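Local atomic coordinates of BauA (Acinetobacter baumannii, PDB entry 6HCP), a protein that takes up iron across the outer membrane as the ferric complex of the siderophore preacinetobactin, as a member of the TonB-dependent receptor family. Residues T329-T335 and P390-Y396. Sequence-based numbering, arbitrary orientation.
Sequences TGTLSST and PVITNIY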
loop_
_atom_site.group_PDB
_atom_site.type_symbol
_atom_site.label_atom_id
_atom_site.label_comp_id
_atom_site.label_asym_id
_atom_site.label_seq_id
_atom_site.Cartn_x
_atom_site.Cartn_y
_atom_site.Cartn_z
ATOM N N THR A 329 15.225 -0.513 25.263
ATOM C CA THR A 329 14.247 0.549 25.001
ATOM C C THR A 329 14.532 1.223 23.652
ATOM O O THR A 329 13.750 2.069 23.209
ATOM C CB THR A 329 14.232 1.617 26.105
ATOM O OG1 THR A 329 15.510 2.264 26.117
ATOM C CG2 THR A 329 13.922 1.063 27.477
ATOM N N GLY A 330 15.727 0.997 23.095
ATOM C CA GLY A 330 16.096 1.540 21.797
ATOM C C GLY A 330 17.147 2.638 21.853
ATOM O O GLY A 330 17.486 3.212 20.820
ATOM N N THR A 331 17.722 2.890 23.032
ATOM C CA THR A 331 18.765 3.908 23.171
ATOM C C THR A 331 19.937 3.599 22.221
ATOM O O THR A 331 20.413 2.469 22.150
ATOM C CB THR A 331 19.247 4.021 24.623
ATOM O OG1 THR A 331 18.093 4.202 25.454
ATOM C CG2 THR A 331 20.224 5.168 24.797
ATOM N N LEU A 332 20.369 4.623 21.492
ATOM C CA LEU A 332 21.444 4.545 20.508
ATOM C C LEU A 332 22.504 5.602 20.834
ATOM O O LEU A 332 22.196 6.761 21.045
ATOM C CB LEU A 332 20.883 4.763 19.102
ATOM C CG LEU A 332 21.856 4.512 17.953
ATOM C CD1 LEU A 332 22.124 3.027 17.801
ATOM C CD2 LEU A 332 21.340 5.090 16.646
ATOM N N SER A 333 23.760 5.160 20.895
ATOM C CA SER A 333 24.909 6.022 21.136
ATOM C C SER A 333 25.793 5.998 19.888
ATOM O O SER A 333 26.313 4.938 19.523
ATOM C CB SER A 333 25.670 5.551 22.367
ATOM O OG SER A 333 26.802 6.370 22.590
ATOM N N SER A 334 25.938 7.154 19.238
ATOM C CA SER A 334 26.653 7.248 17.987
ATOM C C SER A 334 27.908 8.111 18.173
ATOM O O SER A 334 27.843 9.310 18.440
ATOM C CB SER A 334 25.758 7.757 16.865
ATOM O OG SER A 334 24.597 6.940 16.698
ATOM N N THR A 335 29.055 7.540 17.823
ATOM C CA THR A 335 30.285 8.307 17.705
ATOM C C THR A 335 30.406 8.807 16.265
ATOM O O THR A 335 30.015 8.122 15.328
ATOM C CB THR A 335 31.491 7.441 18.098
ATOM O OG1 THR A 335 31.553 6.421 17.107
ATOM C CG2 THR A 335 31.356 6.798 19.459
ATOM N N PRO A 390 29.583 11.313 22.184
ATOM C CA PRO A 390 28.640 10.561 21.361
ATOM C C PRO A 390 27.264 11.239 21.359
ATOM O O PRO A 390 26.903 11.930 22.310
ATOM C CB PRO A 390 28.603 9.176 22.011
ATOM C CG PRO A 390 29.057 9.405 23.435
ATOM C CD PRO A 390 30.013 10.577 23.379
ATOM N N VAL A 391 26.567 11.132 20.229
ATOM C CA VAL A 391 25.212 11.617 20.082
ATOM C C VAL A 391 24.260 10.518 20.550
ATOM O O VAL A 391 24.342 9.372 20.095
ATOM C CB VAL A 391 24.945 12.027 18.623
ATOM C CG1 VAL A 391 23.522 12.536 18.440
ATOM C CG2 VAL A 391 25.957 13.068 18.149
ATOM N N ILE A 392 23.358 10.871 21.478
ATOM C CA ILE A 392 22.454 9.909 22.087
ATOM C C ILE A 392 21.069 10.110 21.482
ATOM O O ILE A 392 20.542 11.218 21.524
ATOM C CB ILE A 392 22.397 10.041 23.620
ATOM C CG1 ILE A 392 23.783 10.021 24.269
ATOM C CG2 ILE A 392 21.479 8.978 24.213
ATOM C CD1 ILE A 392 24.577 8.770 24.000
ATOM N N THR A 393 20.551 9.063 20.834
ATOM C CA THR A 393 19.226 9.100 20.238
ATOM C C THR A 393 18.478 7.848 20.691
ATOM O O THR A 393 18.963 7.068 21.545
ATOM C CB THR A 393 19.284 9.210 18.708
ATOM O OG1 THR A 393 19.929 8.047 18.169
ATOM C CG2 THR A 393 20.010 10.443 18.232
ATOM N N ASN A 394 17.333 7.606 20.066
ATOM C CA ASN A 394 16.608 6.354 20.256
ATOM C C ASN A 394 16.172 5.870 18.872
ATOM O O ASN A 394 15.670 6.669 18.077
ATOM C CB ASN A 394 15.441 6.557 21.238
ATOM C CG ASN A 394 14.699 5.283 21.555
ATOM O OD1 ASN A 394 14.065 4.678 20.684
ATOM N ND2 ASN A 394 14.818 4.824 22.793
ATOM N N ILE A 395 16.330 4.570 18.595
ATOM C CA ILE A 395 16.071 4.058 17.248
ATOM C C ILE A 395 14.590 4.214 16.875
ATOM O O ILE A 395 14.270 4.192 15.690
ATOM C CB ILE A 395 16.518 2.596 17.061
ATOM C CG1 ILE A 395 15.677 1.618 17.879
ATOM C CG2 ILE A 395 18.008 2.454 17.358
ATOM C CD1 ILE A 395 16.032 0.171 17.653
ATOM N N TYR A 396 13.703 4.277 17.868
ATOM C CA TYR A 396 12.285 4.393 17.587
ATOM C C TYR A 396 11.815 5.854 17.557
ATOM O O TYR A 396 10.627 6.096 17.335
ATOM C CB TYR A 396 11.485 3.604 18.622
ATOM C CG TYR A 396 11.857 2.144 18.696
ATOM C CD1 TYR A 396 11.629 1.299 17.626
ATOM C CD2 TYR A 396 12.474 1.624 19.816
ATOM C CE1 TYR A 396 12.027 -0.025 17.657
ATOM C CE2 TYR A 396 12.834 0.285 19.883
ATOM C CZ TYR A 396 12.639 -0.533 18.790
ATOM O OH TYR A 396 12.977 -1.858 18.860
HETATM O O HOH W 1 16.343 6.109 24.759
HETATM O O HOH W 2 22.715 8.001 18.293
#
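N394 closes this β ladder by giving its ND2 to T329 O, 3.0 Å away. With CG anti to the backbone N (chi1 -176°), the carboxamide reaches back over the backbone at G330. The bond is nearly straight (167°) and lies in the amide plane, though ND2 sits above the carbonyl plane of T329. The other branch, OD1, accepts from Y396 N at 2.9 Å, forming an Asx turn; with both ends of the amide engaged, its rotation is fixed. A water bridges ND2 and T331 OG1. The Y396 ring brings its edge to T329 O, while I395 CG1 lies over one face, 3.6 Å above the plane.

Further along the ladder, L332 and T393 form a hydrogen-bonded antiparallel pair whose side chains run alongside one another. T393 OG1, held between its backbone N and carbonyl carbon (chi1 63°), meets L332 CB at 3.5 Å. On this same face a second water joins T393 OG1 to S334 OG and V391 O. The other face carries I392, whose CD1 lies 3.6 Å from S333 OG; P390 CB also packs on that hydroxyl.

Strand 320-325 pairs with the other edge of 331-335, and 391-394 adds a short strand to this antiparallel extension of the β-barrel wall, typical of the long loops of TonB-dependent receptors.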